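Esterase A (Caulobacter crescentus, PDB 5GKV) probably acts as an esterase of the serine beta-lactamase and penicillin-binding protein family, hydrolysing ester substrates. Local coordinates at residues I90-D95 with E196-P201; L99-A104 with A302-G307. All coordinates share one frame; numbering follows the deposited sequence.

Contact 1 of 2, residues I90-D95 with E196-P201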
loop_
_atom_site.group_PDB
_atom_site.type_symbol
_atom_site.label_atom_id
_atom_site.label_comp_id
_atom_site.label_asym_id
_atom_site.label_seq_id
_atom_site.Cartn_x
_atom_site.Cartn_y
_atom_site.Cartn_z
ATOM N N ILE A 90 -3.766 3.783 -11.092
ATOM C CA ILE A 90 -5.074 4.264 -11.536
ATOM C C ILE A 90 -5.032 5.770 -11.764
ATOM O O ILE A 90 -5.537 6.272 -12.777
ATOM C CB ILE A 90 -6.183 3.881 -10.528
ATOM C CG1 ILE A 90 -6.441 2.363 -10.526
ATOM C CG2 ILE A 90 -7.462 4.643 -10.837
ATOM C CD1 ILE A 90 -7.034 1.818 -11.823
ATOM N N ALA A 91 -4.443 6.515 -10.815
ATOM C CA ALA A 91 -4.366 7.970 -10.933
ATOM C C ALA A 91 -3.730 8.394 -12.253
ATOM O O ALA A 91 -4.132 9.404 -12.852
ATOM C CB ALA A 91 -3.564 8.557 -9.768
ATOM N N ARG A 92 -2.729 7.638 -12.710
ATOM C CA ARG A 92 -2.106 7.918 -14.007
ATOM C C ARG A 92 -3.087 7.730 -15.167
ATOM O O ARG A 92 -3.144 8.568 -16.076
ATOM C CB ARG A 92 -0.870 7.036 -14.188
ATOM C CG ARG A 92 0.337 7.498 -13.347
ATOM C CD ARG A 92 1.555 6.601 -13.571
ATOM N NE ARG A 92 2.320 6.911 -14.789
ATOM C CZ ARG A 92 2.589 6.040 -15.759
ATOM N NH1 ARG A 92 2.152 4.794 -15.682
ATOM N NH2 ARG A 92 3.291 6.415 -16.817
ATOM N N LEU A 93 -3.849 6.623 -15.175
ATOM C CA LEU A 93 -4.852 6.429 -16.231
ATOM C C LEU A 93 -5.844 7.576 -16.280
ATOM O O LEU A 93 -6.234 8.022 -17.368
ATOM C CB LEU A 93 -5.629 5.132 -16.042
ATOM C CG LEU A 93 -4.918 3.812 -16.233
ATOM C CD1 LEU A 93 -5.933 2.677 -16.042
ATOM C CD2 LEU A 93 -4.306 3.766 -17.629
ATOM N N VAL A 94 -6.308 8.032 -15.114
ATOM C CA VAL A 94 -7.257 9.139 -15.091
ATOM C C VAL A 94 -6.592 10.410 -15.610
ATOM O O VAL A 94 -7.141 11.120 -16.469
ATOM C CB VAL A 94 -7.831 9.326 -13.673
ATOM C CG1 VAL A 94 -8.696 10.567 -13.607
ATOM C CG2 VAL A 94 -8.657 8.106 -13.290
ATOM N N ASP A 95 -5.393 10.702 -15.110
ATOM C CA ASP A 95 -4.667 11.895 -15.538
ATOM C C ASP A 95 -4.432 11.901 -17.040
ATOM O O ASP A 95 -4.441 12.968 -17.664
ATOM C CB ASP A 95 -3.326 11.986 -14.802
ATOM C CG ASP A 95 -2.575 13.294 -15.081
ATOM O OD1 ASP A 95 -3.192 14.381 -15.022
ATOM O OD2 ASP A 95 -1.352 13.227 -15.350
ATOM N N GLU A 196 7.170 -1.845 -16.737
ATOM C CA GLU A 196 7.561 -1.302 -18.039
ATOM C C GLU A 196 7.647 0.217 -18.018
ATOM O O GLU A 196 8.568 0.800 -18.600
ATOM C CB GLU A 196 6.568 -1.743 -19.121
ATOM C CG GLU A 196 6.683 -3.194 -19.508
ATOM C CD GLU A 196 5.691 -3.585 -20.591
ATOM O OE1 GLU A 196 4.781 -2.778 -20.894
ATOM O OE2 GLU A 196 5.823 -4.704 -21.126
ATOM N N ASP A 197 6.687 0.880 -17.376
ATOM C CA ASP A 197 6.571 2.327 -17.475
ATOM C C ASP A 197 7.313 3.074 -16.376
ATOM O O ASP A 197 7.619 4.263 -16.552
ATOM C CB ASP A 197 5.097 2.758 -17.437
ATOM C CG ASP A 197 4.310 2.324 -18.682
ATOM O OD1 ASP A 197 4.893 1.749 -19.627
ATOM O OD2 ASP A 197 3.087 2.547 -18.701
ATOM N N ILE A 198 7.605 2.425 -15.249
ATOM C CA ILE A 198 8.114 3.155 -14.090
ATOM C C ILE A 198 9.382 2.515 -13.539
ATOM O O ILE A 198 10.435 3.164 -13.478
ATOM C CB ILE A 198 7.038 3.264 -12.992
ATOM C CG1 ILE A 198 5.819 4.043 -13.521
ATOM C CG2 ILE A 198 7.624 3.906 -11.740
ATOM C CD1 ILE A 198 4.677 4.214 -12.499
ATOM N N CYS A 199 9.303 1.240 -13.143
ATOM C CA CYS A 199 10.399 0.658 -12.364
ATOM C C CYS A 199 11.614 0.326 -13.220
ATOM O O CYS A 199 12.747 0.613 -12.817
ATOM C CB CYS A 199 9.905 -0.573 -11.612
ATOM S SG CYS A 199 8.682 -0.044 -10.368
ATOM N N GLU A 200 11.415 -0.259 -14.401
ATOM C CA GLU A 200 12.567 -0.474 -15.278
ATOM C C GLU A 200 13.206 0.839 -15.721
ATOM O O GLU A 200 14.422 0.992 -15.534
ATOM C CB GLU A 200 12.175 -1.370 -16.460
ATOM C CG GLU A 200 12.240 -2.862 -16.124
ATOM C CD GLU A 200 11.655 -3.766 -17.210
ATOM O OE1 GLU A 200 11.222 -3.250 -18.269
ATOM O OE2 GLU A 200 11.623 -5.000 -16.994
ATOM N N PRO A 201 12.485 1.821 -16.266
ATOM C CA PRO A 201 13.176 3.048 -16.708
ATOM C C PRO A 201 13.841 3.812 -15.588
ATOM O O PRO A 201 14.908 4.401 -15.804
ATOM C CB PRO A 201 12.055 3.884 -17.344
ATOM C CG PRO A 201 10.974 2.933 -17.633
ATOM C CD PRO A 201 11.055 1.848 -16.622
#
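R92, on helix 82-95, reaches across to D197 and I198 on helix 190-202. Between segments 90-95 and 196-201 the closest CA atoms are those of R92 and D197, 10.9 Å apart, and the long R92 side chain bridges the gap. The first part of the arm is extended. A bend at chi3 (81°) then sets the guanidinium edge toward D197 and one face toward I198. D197 OD2 lies near the guanidinium plane. The distance from R92 NH1 to D197 OD2 is 3.9 Å, so the salt bridge is a long one. The carboxylate is turned steeply against the guanidinium, with the two planes 73° apart. The CB of D197 also packs against the guanidinium, 4.0 Å from R92 NH1. The I198 CD1 methyl lies over the guanidinium face and approaches R92 CD at 4.1 Å. These two side chains lie alongside each other and point in opposite directions.

The stronger polar partners lie elsewhere. R92 NE donates to the backbone O of L291, and D197 OD2 forms a salt bridge with R188. Helix 190-202 has a wider pi-type turn at 196-199, where both D197 and I198 sit. It is kinked at P201.

Helix 82-95 starts within the STTK sequence, the SxxK motif that in this family carries the nucleophilic serine. The contact is at the far end of that helix and is plain packing onto helix 190-202. The pull between R92 and D197 is probably a weak, long-range charge attraction, while I198 adds apolar packing.

Contact 2 of 2, residues L99-A104 with A302-G307; sequences LAYDQA and AERLRG
The chi1 of Y101 (-84°) swings the ring back past its own backbone N, and one face of it meets the arginine. The R304 side chain is bent at chi2 and straight at chi3, which carries its guanidinium over that face. NH2 is the touching atom. It stands 3.4 Å above the ring plane of Y101, offset toward the rim. Its nearest ring atoms are CD2 and CG: R304 NH2 is 3.4 Å from Y101 CD2 and 3.5 Å from Y101 CG. The guanidinium does not lie flat on the ring. It comes in edge first, with the planes 74° apart. This is a cation-pi contact, with R304 CZ 4.8 Å from the Y101 ring centroid and 15° off the ring normal.

Other bonds fix the arginine. R304 NH1 donates to A302 O at 2.8 Å and also to A299 O, so it binds carbonyls at the end of helix 294-301. R304 NE makes a salt bridge with E123. On the other side, a type I turn from A100 to Q103 holds Y101. Q103 N bonds to A100 O, and the side chain of Q103 returns to the same residue: A100 N donates to Q103 OE1 at 3.0 Å. Y101 also packs on A299 and A300 of helix 294-301.

The contact joins the loop after helix 82-95 to the loop leading into strand 305-306. The buried ring offers its pi cloud to a cation whose charge is probably also balanced by E123.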
loop_
_atom_site.group_PDB
_atom_site.type_symbol
_atom_site.label_atom_id
_atom_site.label_comp_id
_atom_site.label_asym_id
_atom_site.label_seq_id
_atom_site.Cartn_x
_atom_site.Cartn_y
_atom_site.Cartn_z
ATOM N N LEU A 99 -9.658 7.287 -18.412
ATOM C CA LEU A 99 -10.544 6.850 -17.341
ATOM C C LEU A 99 -10.878 8.099 -16.556
ATOM O O LEU A 99 -10.100 9.055 -16.561
ATOM C CB LEU A 99 -9.859 5.803 -16.441
ATOM C CG LEU A 99 -10.641 5.090 -15.328
ATOM C CD1 LEU A 99 -11.645 4.131 -15.937
ATOM C CD2 LEU A 99 -9.675 4.347 -14.385
ATOM N N ALA A 100 -12.041 8.107 -15.915
ATOM C CA ALA A 100 -12.443 9.232 -15.083
ATOM C C ALA A 100 -12.849 8.695 -13.723
ATOM O O ALA A 100 -13.411 7.601 -13.633
ATOM C CB ALA A 100 -13.595 10.032 -15.707
ATOM N N TYR A 101 -12.530 9.452 -12.668
ATOM C CA TYR A 101 -12.837 8.986 -11.317
ATOM C C TYR A 101 -14.336 8.847 -11.095
ATOM O O TYR A 101 -14.766 8.000 -10.307
ATOM C CB TYR A 101 -12.236 9.928 -10.278
ATOM C CG TYR A 101 -10.778 9.632 -9.961
ATOM C CD1 TYR A 101 -10.386 8.362 -9.570
ATOM C CD2 TYR A 101 -9.806 10.625 -10.042
ATOM C CE1 TYR A 101 -9.071 8.073 -9.280
ATOM C CE2 TYR A 101 -8.453 10.345 -9.751
ATOM C CZ TYR A 101 -8.109 9.066 -9.365
ATOM O OH TYR A 101 -6.817 8.744 -9.069
ATOM N N ASP A 102 -15.154 9.656 -11.766
ATOM C CA ASP A 102 -16.597 9.558 -11.575
ATOM C C ASP A 102 -17.265 8.698 -12.643
ATOM O O ASP A 102 -18.496 8.691 -12.750
ATOM C CB ASP A 102 -17.222 10.960 -11.517
ATOM C CG ASP A 102 -17.064 11.736 -12.820
ATOM O OD1 ASP A 102 -16.364 11.254 -13.744
ATOM O OD2 ASP A 102 -17.641 12.840 -12.912
ATOM N N GLN A 103 -16.475 7.977 -13.429
ATOM C CA GLN A 103 -16.979 7.021 -14.402
ATOM C C GLN A 103 -17.451 5.753 -13.698
ATOM O O GLN A 103 -16.804 5.270 -12.767
ATOM C CB GLN A 103 -15.867 6.699 -15.404
ATOM C CG GLN A 103 -16.202 5.764 -16.527
ATOM C CD GLN A 103 -15.058 5.690 -17.512
ATOM O OE1 GLN A 103 -14.011 6.317 -17.307
ATOM N NE2 GLN A 103 -15.240 4.925 -18.582
ATOM N N ALA A 104 -18.592 5.222 -14.143
ATOM C CA ALA A 104 -19.090 3.956 -13.616
ATOM C C ALA A 104 -18.121 2.822 -13.923
ATOM O O ALA A 104 -17.665 2.662 -15.065
ATOM C CB ALA A 104 -20.472 3.639 -14.202
ATOM N N ALA A 302 -7.699 13.879 -3.258
ATOM C CA ALA A 302 -8.773 14.626 -2.606
ATOM C C ALA A 302 -9.637 13.696 -1.767
ATOM O O ALA A 302 -9.903 12.552 -2.146
ATOM C CB ALA A 302 -9.645 15.338 -3.641
ATOM N N GLU A 303 -10.068 14.196 -0.612
ATOM C CA GLU A 303 -10.924 13.419 0.272
ATOM C C GLU A 303 -12.219 13.030 -0.426
ATOM O O GLU A 303 -12.969 13.893 -0.888
ATOM C CB GLU A 303 -11.243 14.210 1.537
ATOM C CG GLU A 303 -12.098 13.418 2.506
ATOM C CD GLU A 303 -12.339 14.169 3.800
ATOM O OE1 GLU A 303 -13.318 14.934 3.862
ATOM O OE2 GLU A 303 -11.539 14.000 4.745
ATOM N N ARG A 304 -12.481 11.731 -0.483
ATOM C CA ARG A 304 -13.761 11.212 -0.942
ATOM C C ARG A 304 -14.768 11.134 0.193
ATOM O O ARG A 304 -15.933 11.526 0.025
ATOM C CB ARG A 304 -13.569 9.829 -1.569
ATOM C CG ARG A 304 -13.372 9.844 -3.083
ATOM C CD ARG A 304 -12.345 10.868 -3.501
ATOM N NE ARG A 304 -12.143 10.914 -4.949
ATOM C CZ ARG A 304 -11.014 11.303 -5.530
ATOM N NH1 ARG A 304 -9.961 11.671 -4.784
ATOM N NH2 ARG A 304 -10.936 11.325 -6.859
ATOM N N LEU A 305 -14.336 10.630 1.347
ATOM C CA LEU A 305 -15.174 10.601 2.535
ATOM C C LEU A 305 -14.285 10.389 3.751
ATOM O O LEU A 305 -13.124 9.976 3.635
ATOM C CB LEU A 305 -16.243 9.515 2.460
ATOM C CG LEU A 305 -15.856 8.084 2.804
ATOM C CD1 LEU A 305 -17.139 7.261 3.002
ATOM C CD2 LEU A 305 -14.952 7.473 1.734
ATOM N N ARG A 306 -14.865 10.661 4.923
ATOM C CA ARG A 306 -14.151 10.597 6.189
ATOM C C ARG A 306 -15.110 10.165 7.288
ATOM O O ARG A 306 -16.271 10.578 7.300
ATOM C CB ARG A 306 -13.524 11.952 6.528
ATOM C CG ARG A 306 -12.874 11.992 7.891
ATOM C CD ARG A 306 -12.217 13.322 8.147
ATOM N NE ARG A 306 -11.955 13.495 9.570
ATOM C CZ ARG A 306 -11.261 14.499 10.086
ATOM N NH1 ARG A 306 -10.733 15.413 9.285
ATOM N NH2 ARG A 306 -11.084 14.575 11.401
ATOM N N GLY A 307 -14.623 9.345 8.198
ATOM C CA GLY A 307 -15.439 8.850 9.290
ATOM C C GLY A 307 -14.929 7.498 9.734
ATOM O O GLY A 307 -13.916 6.994 9.239
#

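The centres of contact 1 and contact 2 lie about 19 Å apart, yet they touch through helix 82-95 and the loop that follows it. A91 CA is 3.2 Å from Y101 OH, and V94 CG1 is 3.7 Å from Y101 CD2. Along the chain the order is 90-95, 99-104, 196-201, 302-307, so the segments alternate. One side of helix 82-95 faces helix 190-202, while A91 and V94 pack on Y101. Helix 82-95 and the loop after it thus link helix 190-202 and the segment around strand 305-306, both far away in sequence. None of the four segments belongs to the seven-stranded antiparallel sheet.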